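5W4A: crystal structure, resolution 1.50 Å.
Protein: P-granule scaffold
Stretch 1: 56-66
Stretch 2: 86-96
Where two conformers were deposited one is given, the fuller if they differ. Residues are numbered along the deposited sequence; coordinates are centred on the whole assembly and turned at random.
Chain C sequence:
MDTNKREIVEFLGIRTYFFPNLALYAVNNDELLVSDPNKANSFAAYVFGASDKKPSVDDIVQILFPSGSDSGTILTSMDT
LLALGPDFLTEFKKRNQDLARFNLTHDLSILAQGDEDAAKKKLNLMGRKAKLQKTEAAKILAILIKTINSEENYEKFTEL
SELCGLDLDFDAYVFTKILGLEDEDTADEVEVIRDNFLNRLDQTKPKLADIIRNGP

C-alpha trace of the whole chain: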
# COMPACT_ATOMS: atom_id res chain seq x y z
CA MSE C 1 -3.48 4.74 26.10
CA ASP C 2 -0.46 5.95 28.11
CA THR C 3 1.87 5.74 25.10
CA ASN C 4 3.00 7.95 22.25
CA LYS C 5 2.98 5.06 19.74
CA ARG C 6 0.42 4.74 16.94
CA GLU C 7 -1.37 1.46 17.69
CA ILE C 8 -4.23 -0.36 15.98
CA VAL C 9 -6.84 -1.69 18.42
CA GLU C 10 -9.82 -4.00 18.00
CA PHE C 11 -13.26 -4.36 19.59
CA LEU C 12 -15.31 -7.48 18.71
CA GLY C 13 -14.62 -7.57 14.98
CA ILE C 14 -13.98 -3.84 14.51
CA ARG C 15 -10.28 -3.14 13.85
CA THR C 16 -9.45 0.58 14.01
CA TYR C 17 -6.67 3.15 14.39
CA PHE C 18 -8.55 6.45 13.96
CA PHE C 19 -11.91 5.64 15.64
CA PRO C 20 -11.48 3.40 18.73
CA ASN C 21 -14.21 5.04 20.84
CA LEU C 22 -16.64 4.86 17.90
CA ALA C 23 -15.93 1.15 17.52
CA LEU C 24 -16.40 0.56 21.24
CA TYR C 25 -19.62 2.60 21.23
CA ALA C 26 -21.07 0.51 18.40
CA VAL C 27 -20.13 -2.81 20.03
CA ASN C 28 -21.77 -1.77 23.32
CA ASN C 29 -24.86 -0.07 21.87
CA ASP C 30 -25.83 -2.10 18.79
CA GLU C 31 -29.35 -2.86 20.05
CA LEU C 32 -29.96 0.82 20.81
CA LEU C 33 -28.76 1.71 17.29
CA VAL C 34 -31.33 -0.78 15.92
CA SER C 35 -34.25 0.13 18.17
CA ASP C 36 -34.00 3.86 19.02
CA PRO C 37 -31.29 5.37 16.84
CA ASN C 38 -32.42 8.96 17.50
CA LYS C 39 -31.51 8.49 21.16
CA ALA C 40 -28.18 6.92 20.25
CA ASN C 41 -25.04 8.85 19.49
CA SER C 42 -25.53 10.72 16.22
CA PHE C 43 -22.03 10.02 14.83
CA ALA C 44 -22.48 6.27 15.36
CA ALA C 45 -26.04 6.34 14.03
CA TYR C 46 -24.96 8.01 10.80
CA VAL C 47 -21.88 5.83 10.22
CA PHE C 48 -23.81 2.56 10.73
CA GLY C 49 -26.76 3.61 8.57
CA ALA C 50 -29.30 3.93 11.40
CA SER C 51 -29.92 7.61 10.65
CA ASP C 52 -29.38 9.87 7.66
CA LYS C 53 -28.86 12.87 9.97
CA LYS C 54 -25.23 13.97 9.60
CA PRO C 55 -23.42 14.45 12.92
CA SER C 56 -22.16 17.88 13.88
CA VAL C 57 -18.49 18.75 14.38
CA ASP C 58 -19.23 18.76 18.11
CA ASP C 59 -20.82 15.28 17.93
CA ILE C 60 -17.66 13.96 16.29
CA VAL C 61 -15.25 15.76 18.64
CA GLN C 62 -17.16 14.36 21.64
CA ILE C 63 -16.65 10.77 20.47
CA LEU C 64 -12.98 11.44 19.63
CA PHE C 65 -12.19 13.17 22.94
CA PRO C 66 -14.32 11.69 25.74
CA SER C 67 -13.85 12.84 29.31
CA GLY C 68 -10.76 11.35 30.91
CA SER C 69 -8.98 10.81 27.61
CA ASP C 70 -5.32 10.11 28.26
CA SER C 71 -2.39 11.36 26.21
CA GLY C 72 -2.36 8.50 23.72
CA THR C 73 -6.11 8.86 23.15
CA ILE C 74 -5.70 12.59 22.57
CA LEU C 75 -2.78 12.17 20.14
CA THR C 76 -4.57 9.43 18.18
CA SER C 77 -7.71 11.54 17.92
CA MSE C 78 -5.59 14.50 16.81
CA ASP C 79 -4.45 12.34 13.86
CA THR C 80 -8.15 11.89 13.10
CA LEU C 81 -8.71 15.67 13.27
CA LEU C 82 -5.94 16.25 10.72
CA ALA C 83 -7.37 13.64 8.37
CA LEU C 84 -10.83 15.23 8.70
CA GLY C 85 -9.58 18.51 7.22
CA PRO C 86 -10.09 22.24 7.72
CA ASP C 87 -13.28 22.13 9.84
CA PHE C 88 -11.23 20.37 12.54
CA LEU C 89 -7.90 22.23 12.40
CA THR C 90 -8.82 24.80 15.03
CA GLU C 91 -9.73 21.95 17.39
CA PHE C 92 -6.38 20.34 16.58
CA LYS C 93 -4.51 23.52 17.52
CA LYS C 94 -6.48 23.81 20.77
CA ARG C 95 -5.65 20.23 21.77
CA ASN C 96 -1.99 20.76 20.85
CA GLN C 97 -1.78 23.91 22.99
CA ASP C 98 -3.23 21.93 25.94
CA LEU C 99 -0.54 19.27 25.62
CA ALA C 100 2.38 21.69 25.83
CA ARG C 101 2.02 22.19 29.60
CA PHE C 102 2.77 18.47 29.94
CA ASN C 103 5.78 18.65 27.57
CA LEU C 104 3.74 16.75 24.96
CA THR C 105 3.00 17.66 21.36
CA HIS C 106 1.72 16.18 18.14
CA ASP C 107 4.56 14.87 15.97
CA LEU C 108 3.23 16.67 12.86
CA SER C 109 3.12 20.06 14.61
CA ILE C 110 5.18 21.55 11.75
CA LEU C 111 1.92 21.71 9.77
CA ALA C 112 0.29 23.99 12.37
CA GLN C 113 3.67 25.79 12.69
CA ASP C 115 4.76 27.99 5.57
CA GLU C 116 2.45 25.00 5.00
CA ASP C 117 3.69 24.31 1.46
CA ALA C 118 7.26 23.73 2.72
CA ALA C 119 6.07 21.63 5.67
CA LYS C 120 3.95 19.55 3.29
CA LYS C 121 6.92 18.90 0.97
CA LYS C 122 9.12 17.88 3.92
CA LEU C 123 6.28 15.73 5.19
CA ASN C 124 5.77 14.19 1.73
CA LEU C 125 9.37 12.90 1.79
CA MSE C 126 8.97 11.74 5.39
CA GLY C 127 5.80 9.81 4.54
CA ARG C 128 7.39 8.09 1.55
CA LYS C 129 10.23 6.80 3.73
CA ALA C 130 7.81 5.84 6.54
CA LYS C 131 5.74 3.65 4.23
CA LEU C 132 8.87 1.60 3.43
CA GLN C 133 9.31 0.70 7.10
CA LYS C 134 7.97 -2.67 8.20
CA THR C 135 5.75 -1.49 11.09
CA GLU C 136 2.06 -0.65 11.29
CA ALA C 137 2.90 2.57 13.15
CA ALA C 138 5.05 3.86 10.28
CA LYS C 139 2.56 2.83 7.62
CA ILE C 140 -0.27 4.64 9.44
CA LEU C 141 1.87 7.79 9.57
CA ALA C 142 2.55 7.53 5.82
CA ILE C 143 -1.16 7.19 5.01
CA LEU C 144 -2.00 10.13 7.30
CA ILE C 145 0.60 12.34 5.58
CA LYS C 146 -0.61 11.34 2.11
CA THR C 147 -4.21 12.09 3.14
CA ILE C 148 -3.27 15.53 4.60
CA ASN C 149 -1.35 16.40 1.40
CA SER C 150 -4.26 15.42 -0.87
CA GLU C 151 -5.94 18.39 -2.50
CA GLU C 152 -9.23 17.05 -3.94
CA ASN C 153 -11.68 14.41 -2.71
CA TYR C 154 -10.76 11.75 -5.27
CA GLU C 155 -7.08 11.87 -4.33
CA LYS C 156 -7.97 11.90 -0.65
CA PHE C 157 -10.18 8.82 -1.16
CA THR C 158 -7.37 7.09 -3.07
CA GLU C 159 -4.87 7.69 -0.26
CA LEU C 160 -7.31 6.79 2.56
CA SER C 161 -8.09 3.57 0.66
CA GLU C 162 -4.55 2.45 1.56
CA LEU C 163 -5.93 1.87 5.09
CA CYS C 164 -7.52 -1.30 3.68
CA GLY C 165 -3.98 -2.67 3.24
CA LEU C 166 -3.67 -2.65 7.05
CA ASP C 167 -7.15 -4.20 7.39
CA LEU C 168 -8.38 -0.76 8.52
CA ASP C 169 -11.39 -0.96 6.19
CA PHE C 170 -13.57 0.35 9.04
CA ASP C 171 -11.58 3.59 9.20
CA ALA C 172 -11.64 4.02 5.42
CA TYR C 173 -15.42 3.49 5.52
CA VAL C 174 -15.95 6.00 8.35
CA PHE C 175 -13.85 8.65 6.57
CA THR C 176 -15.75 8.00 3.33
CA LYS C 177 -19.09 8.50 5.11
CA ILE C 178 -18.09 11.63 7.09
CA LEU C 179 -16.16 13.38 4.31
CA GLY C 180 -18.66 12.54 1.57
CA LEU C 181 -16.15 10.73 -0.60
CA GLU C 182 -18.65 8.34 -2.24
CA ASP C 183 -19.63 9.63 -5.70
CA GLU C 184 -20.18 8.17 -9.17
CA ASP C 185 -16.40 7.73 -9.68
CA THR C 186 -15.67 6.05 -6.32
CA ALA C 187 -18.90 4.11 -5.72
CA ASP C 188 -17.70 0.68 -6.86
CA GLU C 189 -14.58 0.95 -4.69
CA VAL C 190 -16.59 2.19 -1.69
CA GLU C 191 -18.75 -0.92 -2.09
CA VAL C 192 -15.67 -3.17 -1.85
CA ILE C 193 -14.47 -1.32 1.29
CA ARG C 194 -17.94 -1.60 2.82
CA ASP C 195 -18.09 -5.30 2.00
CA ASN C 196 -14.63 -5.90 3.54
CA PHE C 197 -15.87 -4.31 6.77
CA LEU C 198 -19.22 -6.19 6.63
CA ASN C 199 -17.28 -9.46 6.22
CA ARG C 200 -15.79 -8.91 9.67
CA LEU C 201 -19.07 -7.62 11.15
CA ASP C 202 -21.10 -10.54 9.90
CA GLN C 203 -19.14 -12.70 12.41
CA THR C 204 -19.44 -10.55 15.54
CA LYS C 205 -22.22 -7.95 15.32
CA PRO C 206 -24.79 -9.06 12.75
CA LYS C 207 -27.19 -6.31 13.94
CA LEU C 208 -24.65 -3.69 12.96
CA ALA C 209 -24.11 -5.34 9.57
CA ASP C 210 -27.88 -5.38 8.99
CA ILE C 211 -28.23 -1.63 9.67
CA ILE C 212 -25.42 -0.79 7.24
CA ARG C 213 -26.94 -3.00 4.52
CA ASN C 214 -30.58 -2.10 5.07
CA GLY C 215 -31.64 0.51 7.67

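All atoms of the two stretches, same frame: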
# COMPACT_ATOMS: atom_id res chain seq x y z
N SER C 56 -22.85 16.60 13.83
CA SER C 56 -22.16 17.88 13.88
C SER C 56 -20.67 17.67 14.16
O SER C 56 -20.23 16.59 14.55
CB SER C 56 -22.76 18.77 14.97
OG SER C 56 -22.53 18.20 16.25
N VAL C 57 -19.89 18.74 13.94
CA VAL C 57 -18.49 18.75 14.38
C VAL C 57 -18.41 18.40 15.86
O VAL C 57 -17.61 17.56 16.28
CB VAL C 57 -17.84 20.12 14.07
CG1 VAL C 57 -16.53 20.29 14.80
CG2 VAL C 57 -17.58 20.26 12.60
N ASP C 58 -19.26 19.03 16.68
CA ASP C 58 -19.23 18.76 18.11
C ASP C 58 -19.51 17.29 18.41
O ASP C 58 -18.82 16.67 19.24
CB ASP C 58 -20.24 19.65 18.84
CG ASP C 58 -20.45 19.22 20.30
OD1 ASP C 58 -19.55 19.45 21.13
OD2 ASP C 58 -21.51 18.63 20.61
N ASP C 59 -20.51 16.70 17.74
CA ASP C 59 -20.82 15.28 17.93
C ASP C 59 -19.59 14.41 17.69
O ASP C 59 -19.34 13.45 18.43
CB ASP C 59 -21.92 14.82 16.96
CG ASP C 59 -23.28 15.44 17.24
OD1 ASP C 59 -23.57 15.78 18.41
OD2 ASP C 59 -24.08 15.54 16.28
N ILE C 60 -18.85 14.72 16.64
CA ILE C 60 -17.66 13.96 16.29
C ILE C 60 -16.56 14.19 17.32
O ILE C 60 -15.93 13.24 17.80
CB ILE C 60 -17.22 14.36 14.87
CG1 ILE C 60 -18.26 13.89 13.86
CG2 ILE C 60 -15.85 13.80 14.56
CD1 ILE C 60 -18.00 14.45 12.43
N VAL C 61 -16.31 15.45 17.68
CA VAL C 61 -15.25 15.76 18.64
C VAL C 61 -15.53 15.06 19.97
O VAL C 61 -14.60 14.59 20.64
CB VAL C 61 -15.11 17.29 18.80
CG1 VAL C 61 -14.08 17.64 19.90
CG2 VAL C 61 -14.69 17.92 17.48
N GLN C 62 -16.81 14.97 20.37
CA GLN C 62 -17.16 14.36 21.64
C GLN C 62 -16.81 12.88 21.67
O GLN C 62 -16.40 12.35 22.72
CB GLN C 62 -18.65 14.55 21.93
CG GLN C 62 -19.03 15.96 22.34
CD GLN C 62 -18.32 16.39 23.60
OE1 GLN C 62 -18.23 15.63 24.57
NE2 GLN C 62 -17.77 17.60 23.58
N ILE C 63 -17.02 12.17 20.55
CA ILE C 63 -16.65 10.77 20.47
C ILE C 63 -15.13 10.62 20.44
O ILE C 63 -14.58 9.68 21.02
CB ILE C 63 -17.32 10.13 19.23
CG1 ILE C 63 -18.79 9.80 19.52
CG2 ILE C 63 -16.57 8.85 18.77
CD1 ILE C 63 -19.03 8.67 20.55
N LEU C 64 -14.44 11.52 19.74
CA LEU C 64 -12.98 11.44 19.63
C LEU C 64 -12.29 11.77 20.94
O LEU C 64 -11.23 11.20 21.25
CB LEU C 64 -12.50 12.40 18.53
CG LEU C 64 -12.83 12.01 17.09
CD1 LEU C 64 -12.23 13.04 16.18
CD2 LEU C 64 -12.33 10.59 16.74
N PHE C 65 -12.84 12.70 21.71
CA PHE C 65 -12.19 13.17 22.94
C PHE C 65 -13.14 13.06 24.12
O PHE C 65 -13.58 14.08 24.68
CB PHE C 65 -11.72 14.62 22.76
CG PHE C 65 -10.72 14.81 21.65
CD1 PHE C 65 -9.36 14.68 21.88
CD2 PHE C 65 -11.13 15.16 20.37
CE1 PHE C 65 -8.44 14.86 20.86
CE2 PHE C 65 -10.22 15.35 19.35
CZ PHE C 65 -8.86 15.21 19.60
N PRO C 66 -13.46 11.84 24.56
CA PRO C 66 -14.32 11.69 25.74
C PRO C 66 -13.63 12.15 27.02
O PRO C 66 -12.40 12.29 27.08
CB PRO C 66 -14.60 10.18 25.77
CG PRO C 66 -13.45 9.56 25.07
CD PRO C 66 -13.05 10.54 24.01
N PRO C 86 -10.14 20.88 7.15
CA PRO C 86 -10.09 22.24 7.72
C PRO C 86 -11.12 22.53 8.80
O PRO C 86 -10.86 23.36 9.67
CB PRO C 86 -10.32 23.13 6.49
CG PRO C 86 -11.03 22.27 5.51
CD PRO C 86 -10.48 20.89 5.72
N ASP C 87 -12.29 21.87 8.79
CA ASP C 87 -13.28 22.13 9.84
C ASP C 87 -12.83 21.64 11.21
O ASP C 87 -13.53 21.90 12.20
CB ASP C 87 -14.62 21.46 9.50
CG ASP C 87 -15.33 22.14 8.34
OD1 ASP C 87 -15.01 23.31 8.05
OD2 ASP C 87 -16.22 21.50 7.75
N PHE C 88 -11.71 20.92 11.29
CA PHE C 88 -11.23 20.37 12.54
C PHE C 88 -9.86 20.89 12.94
O PHE C 88 -9.34 20.50 13.99
CB PHE C 88 -11.24 18.83 12.45
CG PHE C 88 -12.62 18.26 12.24
CD1 PHE C 88 -13.16 18.15 10.96
CD2 PHE C 88 -13.40 17.86 13.32
CE1 PHE C 88 -14.42 17.64 10.77
CE2 PHE C 88 -14.67 17.35 13.13
CZ PHE C 88 -15.19 17.24 11.84
N LEU C 89 -9.27 21.79 12.15
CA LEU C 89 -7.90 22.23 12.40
C LEU C 89 -7.81 23.18 13.59
O LEU C 89 -6.78 23.21 14.28
CB LEU C 89 -7.33 22.89 11.15
CG LEU C 89 -5.86 23.28 11.17
CD1 LEU C 89 -4.92 22.08 11.32
CD2 LEU C 89 -5.54 24.03 9.89
N THR C 90 -8.84 23.97 13.84
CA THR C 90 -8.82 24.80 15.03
C THR C 90 -8.88 23.94 16.29
O THR C 90 -8.15 24.20 17.25
CB THR C 90 -9.97 25.81 14.99
OG1 THR C 90 -9.77 26.68 13.88
CG2 THR C 90 -10.02 26.62 16.27
N GLU C 91 -9.70 22.88 16.27
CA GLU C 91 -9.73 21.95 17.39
C GLU C 91 -8.38 21.27 17.57
O GLU C 91 -7.92 21.09 18.70
CB GLU C 91 -10.84 20.91 17.20
CG GLU C 91 -11.02 19.94 18.38
CD GLU C 91 -11.69 20.57 19.59
OE1 GLU C 91 -12.53 21.48 19.41
OE2 GLU C 91 -11.41 20.13 20.72
N PHE C 92 -7.71 20.92 16.47
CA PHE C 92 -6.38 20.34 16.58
C PHE C 92 -5.43 21.29 17.30
O PHE C 92 -4.68 20.89 18.19
CB PHE C 92 -5.85 20.00 15.20
CG PHE C 92 -4.42 19.52 15.19
CD1 PHE C 92 -3.37 20.42 15.22
CD2 PHE C 92 -4.14 18.17 15.13
CE1 PHE C 92 -2.07 19.97 15.18
CE2 PHE C 92 -2.85 17.71 15.09
CZ PHE C 92 -1.81 18.61 15.14
N LYS C 93 -5.43 22.56 16.90
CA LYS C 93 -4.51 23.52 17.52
C LYS C 93 -4.82 23.71 19.00
O LYS C 93 -3.90 23.83 19.81
CB LYS C 93 -4.58 24.84 16.76
CG LYS C 93 -3.94 24.75 15.38
CD LYS C 93 -3.93 26.11 14.71
CE LYS C 93 -2.72 26.29 13.82
NZ LYS C 93 -2.56 27.70 13.37
N LYS C 94 -6.10 23.72 19.36
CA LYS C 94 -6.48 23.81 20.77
C LYS C 94 -5.93 22.63 21.56
O LYS C 94 -5.37 22.81 22.65
CB LYS C 94 -8.01 23.87 20.92
CG LYS C 94 -8.54 23.64 22.36
CD LYS C 94 -10.04 23.30 22.41
CE LYS C 94 -10.92 24.49 22.03
NZ LYS C 94 -12.33 24.31 22.47
N ARG C 95 -6.13 21.40 21.05
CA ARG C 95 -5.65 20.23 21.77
C ARG C 95 -4.12 20.25 21.88
O ARG C 95 -3.56 19.84 22.90
CB ARG C 95 -6.11 18.94 21.07
CG ARG C 95 -7.62 18.78 21.02
CD ARG C 95 -8.21 18.47 22.37
NE ARG C 95 -9.67 18.54 22.28
CZ ARG C 95 -10.51 18.04 23.18
NH1 ARG C 95 -10.06 17.42 24.26
NH2 ARG C 95 -11.81 18.15 22.98
N ASN C 96 -3.45 20.71 20.83
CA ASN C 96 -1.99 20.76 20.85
C ASN C 96 -1.50 21.77 21.88
O ASN C 96 -0.55 21.51 22.61
CB ASN C 96 -1.46 21.07 19.47
CG ASN C 96 -0.12 20.41 19.20
OD1 ASN C 96 0.15 19.31 19.69
ND2 ASN C 96 0.72 21.06 18.42
O HOH W 1 -11.31 15.64 26.42

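Two helical segments can pack together without a direct hydrogen bond between them; aromatic rings can supply the surfaces, and a charged group can stack on one while its polar atoms are satisfied by other partners. In the P-granule scaffold, stretches 56-66 and 86-96 illustrate the principle. Three residues cover the most surface, Phe88, Arg95 and Phe65, and the 388 Å² buried between the stretches is organised around them.

At one end lies Phe88. Its CA-to-CB bond points sideways to the other stretch, but with chi1 in the m well the ring reaches across to the first helix. There it meets a row of branched aliphatic side chains: Val57 CG1 is 3.9 Å from Phe88 CE2, Ile60 CD1 is 4.0 Å from Phe88 CZ, and Val61 CG2 approaches Phe88 CD2 at 4.4 Å, near the plane of the ring at its edge. Ile60 and Val61 follow Val57 by three and four residues, about one helical turn, so all three lie on the same side of the helix and point CB toward the other stretch. Their compact methyl groups suit a broad, apolar ring that is itself buried.

At the other end the aromatic belongs to the first stretch. Phe65, the first residue after its helix to leave helical phi/psi, offers a ring face to Arg95. The guanidinium lies flat on it, with centres 4.0 Å apart and planes at 16°. Arg95 CZ sits 4.0 Å from the centroid of the Phe65 ring, a cation-pi arrangement, while Arg95 CD makes a CH-pi contact at 4.2 Å to the same centroid. Arginine suits this place because its planar cation can stack on a ring while its N-H groups, directed outward in the guanidinium plane, remain free to bond elsewhere.

Those N-H groups are used. One turn earlier in the same helix, Glu91 OE2 accepts from Arg95 NE at 2.8 Å, in a salt bridge, and from Arg95 NH2 at 3.0 Å. This tether helps to hold the guanidinium over Phe65. A water adds a hydrogen-bonded link between the stretches, accepting from Arg95 NH1 at 3.1 Å and donating to Phe65 O at 3.3 Å.

Val61 joins the two ends. While its CG2 faces Phe88, its CG1 lies 3.7 Å from Glu91 OE2 and 3.9 Å from Arg95 NH2, packing against the ion pair.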